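Nitrite oxidoreductase subunit B (Kuenenia stuttgartiensis, PDB 7B04) carries three [4Fe-4S] clusters and one [3Fe-4S] cluster and probably relays electrons between the catalytic subunit and heme b during the interconversion of nitrite and nitrate. Local coordinates at residues 89-94 with 110-115; 331-336 with 367-372; 354-359 with 381-386. All coordinates share one frame; numbering follows the deposited sequence.

Following the chain from its N terminus, interaction 1 comes first: strand 110-111 returns antiparallel to strand 89-91 and closes a loop that holds neither helix nor strand. That contact is complete before the other two begin, and its nearest atoms stay about 18 Å from interaction 2 and about 24 Å from interaction 3. Interactions 2 and 3 cross, their segments alternating along the chain. In interaction 2 the end of helix 324-332 meets the turn between strands 362-368 and 371-383; in interaction 3 the far end of strand 371-383 pairs with strand 354-358. Both therefore reach one antiparallel sheet, and the Arg336-Glu359 salt bridge joins them directly.

Interaction 1 (89-94 with 110-115); sequences IWYTDD and TYEGDT
Thr110 opens the pairing with Tyr91 through two backbone hydrogen bonds: its N gives one to Tyr91 O at 2.9 Å, and its O takes one from Tyr91 N at 2.8 Å. This is the hydrogen-bonded pair of a short antiparallel ladder, with both side chains on the same face of the sheet. On the other face Tyr111 stands beside Trp90, the non-hydrogen-bonded pair. Tyr111 CB sits over one face of the indole, 3.6 Å from the centroid of its six-membered ring, a CH-pi contact only 6° off the ring normal. Tyr111 CG is anti to the backbone N (chi1 174°), beside the carbonyl carbon. Tyr111 CD1 comes 3.7 Å from Trp90 NE1. The phenol plane is inclined 40° to the five-membered ring of Trp90, so the two rings are neither stacked nor edge-to-face. Glu112 N then gives Ile89 O a nearly straight bond of 3.1 Å. The Glu112 and Tyr91 side chains cross at about a right angle, with Glu112 CG 3.9 Å from Tyr91 CD2. At Gly113 the backbone N lies over the centre of the Tyr111 ring, 3.6 Å above its plane. Beyond it, Thr115 caps the start of helix 116-123, and Asp114 forms a salt bridge with Lys122 of that helix. Thr110 touches Arg11 on strand 11-14. Across the subunit boundary, Ile89 and Trp90 pair in parallel with a strand of nitrite oxidoreductase subunit A, which extends this small sheet into its neighbour.

Interaction 2 (331-336 with 367-372); sequences FMVPSR and EIHGKK
Ile368 O takes a hydrogen bond of 3.1 Å from Lys371 N and has the Val333 CG2 methyl against it at 3.7 Å. Ile368 N in turn gives a bond of 2.8 Å to Lys371 O. These two bonds close the type I' turn from Ile368 to Lys371, from which His369 and Lys371 point toward the end of helix 324-332. Val333 carries the largest share of the contact. Its CG2 also lies 4.1 Å from the Ile368 CG2 methyl, while its CB meets Lys371 CE at 3.7 Å. The lysine passes obliquely over the valine; CG stands between the backbone N and the carbonyl carbon (chi1 74°), where it touches both valine methyls, and the chain runs extended from there. Met332 meets His369 of the turn. Its terminal methyl, CE, rests over one face of the His369 imidazole, offset toward the rim and 3.5 Å from His369 CD2. This CH-pi contact is made by the methyl, with the sulfur farther off and oblique to the ring. His369 NE2 is weakly hydrogen-bonded to Asp345 of nitrite oxidoreductase subunit A. No hydrogen bond links segments 331-336 and 367-372, but Lys371 NZ forms a salt bridge with Glu329, farther back on the same helix. The contact between the segments is thus apolar, made of methyls, methylenes and a ring face, and one charge pair to the helix supplements it.

Interaction 3 (354-359 with 381-386); sequences EYKIEE and IGFGED
Strands 354-358 and 381-383 run antiparallel, their axes 4.7 Å apart at closest approach, with Tyr355-Gly382 as the non-hydrogen-bonded pair between two hydrogen-bonded pairs, Glu354-Phe383 and Lys356-Ile381, in each of which one bond is sound (Phe383 N to Glu354 O, 2.8 Å; Lys356 N to Ile381 O, 3.0 Å) and the return bond is weak. Phe383 lies on the same face as Lys356 and leans across the strand toward it. Lys356 CG comes in at the edge of the phenyl, in its plane and 3.3 Å from Phe383 CE2, and the two side chains lie at an oblique angle to each other. Phe383 CD2 is also 3.4 Å from Glu354 O. An alanine at Phe383 would probably leave Lys356 CG without the ring edge it meets and open a gap beside Glu354 O where CD2 had been. Farther along, Ile381 CD1 touches the Glu358 carboxylate at its carbon, CD, 3.7 Å away. That glutamate runs extended beyond CG and makes a weak, long ion pair with Arg392. On the other face, Tyr355 packs on Val341 of helix 336-342. The arrangement is a non-sequential pairing in an antiparallel sheet: strand 371-383 forms hairpins with 362-368 and with 389-394, and 354-358 pairs with its far end.

Interaction 1 (89-94 with 110-115)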
loop_
_atom_site.group_PDB
_atom_site.type_symbol
_atom_site.label_atom_id
_atom_site.label_comp_id
_atom_site.label_asym_id
_atom_site.label_seq_id
_atom_site.Cartn_x
_atom_site.Cartn_y
_atom_site.Cartn_z
ATOM N N ILE A 89 -6.423 -5.857 -38.268
ATOM C CA ILE A 89 -7.802 -5.384 -38.240
ATOM C C ILE A 89 -8.725 -6.541 -37.882
ATOM O O ILE A 89 -8.535 -7.672 -38.345
ATOM C CB ILE A 89 -8.210 -4.778 -39.604
ATOM C CG1 ILE A 89 -7.315 -3.594 -39.979
ATOM C CG2 ILE A 89 -9.669 -4.350 -39.607
ATOM C CD1 ILE A 89 -7.308 -3.278 -41.456
ATOM N N TRP A 90 -9.733 -6.246 -37.062
ATOM C CA TRP A 90 -10.774 -7.203 -36.713
ATOM C C TRP A 90 -11.964 -7.034 -37.652
ATOM O O TRP A 90 -12.270 -5.922 -38.092
ATOM C CB TRP A 90 -11.253 -7.000 -35.272
ATOM C CG TRP A 90 -10.294 -7.410 -34.193
ATOM C CD1 TRP A 90 -9.329 -6.638 -33.612
ATOM C CD2 TRP A 90 -10.236 -8.683 -33.536
ATOM N NE1 TRP A 90 -8.662 -7.356 -32.648
ATOM C CE2 TRP A 90 -9.200 -8.615 -32.581
ATOM C CE3 TRP A 90 -10.952 -9.876 -33.671
ATOM C CZ2 TRP A 90 -8.865 -9.694 -31.766
ATOM C CZ3 TRP A 90 -10.617 -10.946 -32.860
ATOM C CH2 TRP A 90 -9.584 -10.848 -31.921
ATOM N N TYR A 91 -12.624 -8.149 -37.979
ATOM C CA TYR A 91 -13.867 -8.115 -38.751
ATOM C C TYR A 91 -14.958 -8.813 -37.956
ATOM O O TYR A 91 -14.846 -10.004 -37.653
ATOM C CB TYR A 91 -13.726 -8.718 -40.154
ATOM C CG TYR A 91 -12.881 -7.845 -41.059
ATOM C CD1 TYR A 91 -13.061 -6.470 -41.046
ATOM C CD2 TYR A 91 -12.041 -8.386 -42.036
ATOM C CE1 TYR A 91 -12.335 -5.642 -41.869
ATOM C CE2 TYR A 91 -11.321 -7.557 -42.891
ATOM C CZ TYR A 91 -11.478 -6.184 -42.797
ATOM O OH TYR A 91 -10.788 -5.324 -43.620
ATOM N N THR A 92 -16.014 -8.067 -37.625
ATOM C CA THR A 92 -17.020 -8.504 -36.660
ATOM C C THR A 92 -18.294 -9.112 -37.247
ATOM O O THR A 92 -19.056 -9.730 -36.495
ATOM C CB THR A 92 -17.441 -7.303 -35.808
ATOM O OG1 THR A 92 -18.054 -6.328 -36.662
ATOM C CG2 THR A 92 -16.235 -6.670 -35.146
ATOM N N ASP A 93 -18.546 -8.970 -38.547
ATOM C CA ASP A 93 -19.861 -9.333 -39.073
ATOM C C ASP A 93 -20.134 -10.833 -38.989
ATOM O O ASP A 93 -21.251 -11.242 -38.651
ATOM C CB ASP A 93 -20.042 -8.792 -40.486
ATOM C CG ASP A 93 -20.499 -7.342 -40.475
ATOM O OD1 ASP A 93 -19.847 -6.531 -39.785
ATOM O OD2 ASP A 93 -21.522 -7.019 -41.115
ATOM N N ASP A 94 -19.141 -11.673 -39.289
ATOM C CA ASP A 94 -19.352 -13.115 -39.285
ATOM C C ASP A 94 -18.947 -13.755 -37.965
ATOM O O ASP A 94 -18.608 -14.946 -37.930
ATOM C CB ASP A 94 -18.594 -13.762 -40.444
ATOM N N THR A 110 -13.090 -12.071 -36.603
ATOM C CA THR A 110 -11.889 -12.637 -37.206
ATOM C C THR A 110 -10.833 -11.551 -37.338
ATOM O O THR A 110 -11.077 -10.517 -37.966
ATOM C CB THR A 110 -12.186 -13.263 -38.570
ATOM O OG1 THR A 110 -13.282 -14.178 -38.444
ATOM C CG2 THR A 110 -10.967 -14.016 -39.080
ATOM N N TYR A 111 -9.670 -11.788 -36.741
ATOM C CA TYR A 111 -8.538 -10.872 -36.802
ATOM C C TYR A 111 -7.634 -11.331 -37.940
ATOM O O TYR A 111 -7.117 -12.453 -37.908
ATOM C CB TYR A 111 -7.801 -10.863 -35.461
ATOM C CG TYR A 111 -6.516 -10.059 -35.385
ATOM C CD1 TYR A 111 -6.529 -8.669 -35.429
ATOM C CD2 TYR A 111 -5.291 -10.695 -35.221
ATOM C CE1 TYR A 111 -5.353 -7.939 -35.339
ATOM C CE2 TYR A 111 -4.114 -9.975 -35.130
ATOM C CZ TYR A 111 -4.149 -8.599 -35.190
ATOM O OH TYR A 111 -2.976 -7.888 -35.098
ATOM N N GLU A 112 -7.439 -10.468 -38.935
ATOM C CA GLU A 112 -6.667 -10.817 -40.118
ATOM C C GLU A 112 -5.233 -10.314 -40.037
ATOM O O GLU A 112 -4.515 -10.346 -41.043
ATOM C CB GLU A 112 -7.341 -10.272 -41.381
ATOM C CG GLU A 112 -8.852 -10.470 -41.441
ATOM C CD GLU A 112 -9.255 -11.854 -41.921
ATOM O OE1 GLU A 112 -8.361 -12.685 -42.185
ATOM O OE2 GLU A 112 -10.473 -12.107 -42.040
ATOM N N GLY A 113 -4.801 -9.860 -38.861
ATOM C CA GLY A 113 -3.421 -9.479 -38.659
ATOM C C GLY A 113 -2.557 -10.662 -38.271
ATOM O O GLY A 113 -3.043 -11.735 -37.915
ATOM N N ASP A 114 -1.248 -10.450 -38.341
ATOM C CA ASP A 114 -0.283 -11.510 -38.085
ATOM C C ASP A 114 0.058 -11.597 -36.604
ATOM O O ASP A 114 0.272 -10.580 -35.939
ATOM C CB ASP A 114 0.995 -11.279 -38.893
ATOM C CG ASP A 114 0.752 -11.273 -40.387
ATOM O OD1 ASP A 114 -0.274 -11.834 -40.827
ATOM O OD2 ASP A 114 1.589 -10.706 -41.119
ATOM N N THR A 115 0.089 -12.824 -36.093
ATOM C CA THR A 115 0.517 -13.085 -34.731
ATOM C C THR A 115 2.040 -13.017 -34.642
ATOM O O THR A 115 2.746 -12.935 -35.652
ATOM C CB THR A 115 0.021 -14.451 -34.261
ATOM O OG1 THR A 115 0.778 -15.485 -34.903
ATOM C CG2 THR A 115 -1.447 -14.627 -34.603
#

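Interaction 2 (331-336 with 367-372)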
loop_
_atom_site.group_PDB
_atom_site.type_symbol
_atom_site.label_atom_id
_atom_site.label_comp_id
_atom_site.label_asym_id
_atom_site.label_seq_id
_atom_site.Cartn_x
_atom_site.Cartn_y
_atom_site.Cartn_z
ATOM N N PHE A 331 -22.172 -4.704 -18.023
ATOM C CA PHE A 331 -21.697 -4.466 -16.662
ATOM C C PHE A 331 -22.327 -3.231 -16.024
ATOM O O PHE A 331 -22.725 -3.278 -14.855
ATOM C CB PHE A 331 -20.173 -4.326 -16.643
ATOM C CG PHE A 331 -19.647 -3.682 -15.390
ATOM C CD1 PHE A 331 -19.497 -4.423 -14.231
ATOM C CD2 PHE A 331 -19.324 -2.333 -15.364
ATOM C CE1 PHE A 331 -19.025 -3.837 -13.072
ATOM C CE2 PHE A 331 -18.858 -1.740 -14.207
ATOM C CZ PHE A 331 -18.707 -2.494 -13.059
ATOM N N MET A 332 -22.405 -2.117 -16.760
ATOM C CA MET A 332 -22.818 -0.854 -16.150
ATOM C C MET A 332 -24.227 -0.932 -15.581
ATOM O O MET A 332 -24.525 -0.290 -14.568
ATOM C CB MET A 332 -22.737 0.279 -17.170
ATOM C CG MET A 332 -21.349 0.543 -17.709
ATOM S SD MET A 332 -21.378 1.815 -18.984
ATOM C CE MET A 332 -21.800 3.253 -18.008
ATOM N N VAL A 333 -25.095 -1.714 -16.210
ATOM C CA VAL A 333 -26.415 -2.020 -15.670
ATOM C C VAL A 333 -26.497 -3.537 -15.589
ATOM O O VAL A 333 -26.936 -4.185 -16.551
ATOM C CB VAL A 333 -27.534 -1.436 -16.548
ATOM C CG1 VAL A 333 -28.862 -1.487 -15.820
ATOM C CG2 VAL A 333 -27.200 -0.010 -16.967
ATOM N N PRO A 334 -26.081 -4.144 -14.480
ATOM C CA PRO A 334 -25.965 -5.605 -14.451
ATOM C C PRO A 334 -27.324 -6.275 -14.541
ATOM O O PRO A 334 -28.292 -5.849 -13.908
ATOM C CB PRO A 334 -25.298 -5.884 -13.098
ATOM C CG PRO A 334 -24.694 -4.582 -12.681
ATOM C CD PRO A 334 -25.596 -3.527 -13.236
ATOM N N SER A 335 -27.384 -7.337 -15.339
ATOM C CA SER A 335 -28.546 -8.205 -15.321
ATOM C C SER A 335 -28.658 -8.866 -13.949
ATOM O O SER A 335 -27.732 -8.834 -13.133
ATOM C CB SER A 335 -28.462 -9.247 -16.437
ATOM O OG SER A 335 -27.468 -10.215 -16.159
ATOM N N ARG A 336 -29.815 -9.475 -13.695
ATOM C CA ARG A 336 -30.024 -10.139 -12.413
ATOM C C ARG A 336 -29.020 -11.262 -12.182
ATOM O O ARG A 336 -28.504 -11.420 -11.068
ATOM C CB ARG A 336 -31.448 -10.679 -12.324
ATOM C CG ARG A 336 -31.681 -11.503 -11.079
ATOM C CD ARG A 336 -33.134 -11.871 -10.915
ATOM N NE ARG A 336 -33.429 -12.262 -9.542
ATOM C CZ ARG A 336 -34.655 -12.376 -9.050
ATOM N NH1 ARG A 336 -35.704 -12.129 -9.822
ATOM N NH2 ARG A 336 -34.834 -12.735 -7.786
ATOM N N GLU A 367 -33.871 3.797 -12.873
ATOM C CA GLU A 367 -33.418 3.917 -14.252
ATOM C C GLU A 367 -32.054 4.595 -14.254
ATOM O O GLU A 367 -31.893 5.671 -13.670
ATOM C CB GLU A 367 -34.413 4.712 -15.101
ATOM C CG GLU A 367 -35.868 4.351 -14.867
ATOM C CD GLU A 367 -36.338 3.202 -15.744
ATOM O OE1 GLU A 367 -35.839 3.077 -16.884
ATOM O OE2 GLU A 367 -37.200 2.421 -15.289
ATOM N N ILE A 368 -31.080 3.967 -14.908
ATOM C CA ILE A 368 -29.689 4.416 -14.853
ATOM C C ILE A 368 -29.020 4.114 -16.188
ATOM O O ILE A 368 -29.260 3.066 -16.796
ATOM C CB ILE A 368 -28.944 3.745 -13.674
ATOM C CG1 ILE A 368 -27.610 4.436 -13.385
ATOM C CG2 ILE A 368 -28.769 2.239 -13.901
ATOM C CD1 ILE A 368 -27.727 5.585 -12.405
ATOM N N HIS A 369 -28.202 5.058 -16.659
ATOM C CA HIS A 369 -27.465 4.916 -17.919
ATOM C C HIS A 369 -28.406 4.609 -19.084
ATOM O O HIS A 369 -28.072 3.863 -20.007
ATOM C CB HIS A 369 -26.365 3.861 -17.800
ATOM C CG HIS A 369 -25.399 4.120 -16.686
ATOM N ND1 HIS A 369 -25.376 3.366 -15.532
ATOM C CD2 HIS A 369 -24.428 5.053 -16.546
ATOM C CE1 HIS A 369 -24.428 3.820 -14.732
ATOM N NE2 HIS A 369 -23.838 4.843 -15.323
ATOM N N GLY A 370 -29.604 5.190 -19.027
ATOM C CA GLY A 370 -30.602 5.117 -20.073
ATOM C C GLY A 370 -31.454 3.865 -20.118
ATOM O O GLY A 370 -32.293 3.747 -21.021
ATOM N N LYS A 371 -31.273 2.920 -19.196
ATOM C CA LYS A 371 -32.126 1.739 -19.144
ATOM C C LYS A 371 -32.440 1.423 -17.684
ATOM O O LYS A 371 -31.821 1.959 -16.762
ATOM C CB LYS A 371 -31.539 0.552 -19.926
ATOM C CG LYS A 371 -30.366 -0.193 -19.353
ATOM C CD LYS A 371 -29.984 -1.259 -20.376
ATOM C CE LYS A 371 -28.991 -2.270 -19.851
ATOM N NZ LYS A 371 -28.742 -3.329 -20.871
ATOM N N LYS A 372 -33.410 0.533 -17.482
ATOM C CA LYS A 372 -33.946 0.246 -16.156
ATOM C C LYS A 372 -33.193 -0.879 -15.456
ATOM O O LYS A 372 -32.958 -1.944 -16.036
ATOM C CB LYS A 372 -35.426 -0.117 -16.276
ATOM C CG LYS A 372 -36.019 -0.812 -15.066
ATOM C CD LYS A 372 -37.537 -0.758 -15.108
ATOM C CE LYS A 372 -38.163 -1.954 -14.416
ATOM N NZ LYS A 372 -39.079 -1.531 -13.322
#

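Interaction 3 (354-359 with 381-386)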
loop_
_atom_site.group_PDB
_atom_site.type_symbol
_atom_site.label_atom_id
_atom_site.label_comp_id
_atom_site.label_asym_id
_atom_site.label_seq_id
_atom_site.Cartn_x
_atom_site.Cartn_y
_atom_site.Cartn_z
ATOM N N GLU A 354 -19.553 -25.039 -10.326
ATOM C CA GLU A 354 -20.892 -24.742 -10.807
ATOM C C GLU A 354 -21.575 -23.772 -9.853
ATOM O O GLU A 354 -21.320 -23.784 -8.645
ATOM C CB GLU A 354 -21.708 -26.037 -10.927
ATOM C CG GLU A 354 -22.870 -25.985 -11.886
ATOM C CD GLU A 354 -23.162 -27.339 -12.511
ATOM O OE1 GLU A 354 -22.360 -28.274 -12.307
ATOM O OE2 GLU A 354 -24.193 -27.472 -13.203
ATOM N N TYR A 355 -22.461 -22.941 -10.403
ATOM C CA TYR A 355 -23.249 -22.010 -9.608
ATOM C C TYR A 355 -24.732 -22.177 -9.911
ATOM O O TYR A 355 -25.118 -22.638 -10.988
ATOM C CB TYR A 355 -22.845 -20.550 -9.887
ATOM C CG TYR A 355 -23.467 -19.988 -11.154
ATOM C CD1 TYR A 355 -22.885 -20.211 -12.394
ATOM C CD2 TYR A 355 -24.640 -19.241 -11.109
ATOM C CE1 TYR A 355 -23.452 -19.709 -13.553
ATOM C CE2 TYR A 355 -25.214 -18.737 -12.262
ATOM C CZ TYR A 355 -24.614 -18.973 -13.482
ATOM O OH TYR A 355 -25.176 -18.473 -14.635
ATOM N N LYS A 356 -25.563 -21.804 -8.938
ATOM C CA LYS A 356 -27.004 -21.696 -9.147
ATOM C C LYS A 356 -27.584 -20.825 -8.037
ATOM O O LYS A 356 -27.037 -20.757 -6.932
ATOM C CB LYS A 356 -27.709 -23.050 -9.276
ATOM C CG LYS A 356 -27.692 -23.964 -8.101
ATOM C CD LYS A 356 -28.754 -25.024 -8.309
ATOM C CE LYS A 356 -30.106 -24.491 -7.890
ATOM N NZ LYS A 356 -30.053 -24.066 -6.465
ATOM N N ILE A 357 -28.698 -20.165 -8.348
ATOM C CA ILE A 357 -29.226 -19.048 -7.572
ATOM C C ILE A 357 -30.589 -19.395 -6.985
ATOM O O ILE A 357 -31.448 -19.952 -7.679
ATOM C CB ILE A 357 -29.334 -17.789 -8.452
ATOM C CG1 ILE A 357 -27.949 -17.347 -8.922
ATOM C CG2 ILE A 357 -30.061 -16.668 -7.724
ATOM C CD1 ILE A 357 -27.979 -16.500 -10.167
ATOM N N GLU A 358 -30.775 -19.075 -5.704
ATOM C CA GLU A 358 -32.075 -19.137 -5.046
ATOM C C GLU A 358 -32.618 -17.716 -4.945
ATOM O O GLU A 358 -31.947 -16.828 -4.410
ATOM C CB GLU A 358 -31.966 -19.755 -3.651
ATOM C CG GLU A 358 -31.641 -21.236 -3.633
ATOM C CD GLU A 358 -31.607 -21.799 -2.227
ATOM O OE1 GLU A 358 -31.738 -21.010 -1.265
ATOM O OE2 GLU A 358 -31.450 -23.030 -2.081
ATOM N N GLU A 359 -33.827 -17.506 -5.456
ATOM C CA GLU A 359 -34.323 -16.151 -5.654
ATOM C C GLU A 359 -34.874 -15.536 -4.371
ATOM O O GLU A 359 -35.428 -16.220 -3.505
ATOM C CB GLU A 359 -35.381 -16.140 -6.758
ATOM C CG GLU A 359 -34.749 -16.023 -8.138
ATOM C CD GLU A 359 -35.757 -16.001 -9.265
ATOM O OE1 GLU A 359 -36.638 -16.885 -9.301
ATOM O OE2 GLU A 359 -35.662 -15.098 -10.121
ATOM N N ILE A 381 -25.125 -19.516 -4.955
ATOM C CA ILE A 381 -24.565 -20.719 -4.356
ATOM C C ILE A 381 -23.533 -21.308 -5.307
ATOM O O ILE A 381 -23.771 -21.403 -6.516
ATOM C CB ILE A 381 -25.662 -21.758 -4.041
ATOM C CG1 ILE A 381 -26.719 -21.163 -3.109
ATOM C CG2 ILE A 381 -25.060 -23.001 -3.419
ATOM C CD1 ILE A 381 -27.998 -21.967 -3.053
ATOM N N GLY A 382 -22.394 -21.706 -4.761
ATOM C CA GLY A 382 -21.332 -22.321 -5.540
ATOM C C GLY A 382 -21.081 -23.747 -5.092
ATOM O O GLY A 382 -21.162 -24.053 -3.901
ATOM N N PHE A 383 -20.763 -24.611 -6.053
ATOM C CA PHE A 383 -20.553 -26.026 -5.792
ATOM C C PHE A 383 -19.164 -26.454 -6.243
ATOM O O PHE A 383 -18.558 -25.850 -7.132
ATOM C CB PHE A 383 -21.615 -26.884 -6.487
ATOM C CG PHE A 383 -23.019 -26.483 -6.159
ATOM C CD1 PHE A 383 -23.643 -26.959 -5.019
ATOM C CD2 PHE A 383 -23.709 -25.616 -6.985
ATOM C CE1 PHE A 383 -24.937 -26.584 -4.714
ATOM C CE2 PHE A 383 -24.995 -25.238 -6.685
ATOM C CZ PHE A 383 -25.616 -25.723 -5.551
ATOM N N GLY A 384 -18.676 -27.524 -5.624
ATOM C CA GLY A 384 -17.349 -28.039 -5.883
ATOM C C GLY A 384 -17.300 -29.022 -7.031
ATOM O O GLY A 384 -18.201 -29.094 -7.872
ATOM N N GLU A 385 -16.209 -29.791 -7.063
ATOM C CA GLU A 385 -15.983 -30.735 -8.153
ATOM C C GLU A 385 -16.973 -31.893 -8.119
ATOM O O GLU A 385 -17.298 -32.461 -9.169
ATOM C CB GLU A 385 -14.550 -31.262 -8.065
ATOM C CG GLU A 385 -13.905 -31.640 -9.382
ATOM C CD GLU A 385 -12.795 -32.657 -9.192
ATOM O OE1 GLU A 385 -12.987 -33.607 -8.404
ATOM O OE2 GLU A 385 -11.725 -32.500 -9.816
ATOM N N ASP A 386 -17.464 -32.252 -6.934
ATOM C CA ASP A 386 -18.427 -33.333 -6.754
ATOM C C ASP A 386 -19.875 -32.860 -6.694
ATOM O O ASP A 386 -20.770 -33.678 -6.473
ATOM C CB ASP A 386 -18.099 -34.138 -5.494
ATOM C CG ASP A 386 -17.783 -33.261 -4.304
ATOM O OD1 ASP A 386 -17.953 -32.029 -4.403
ATOM O OD2 ASP A 386 -17.355 -33.810 -3.269
#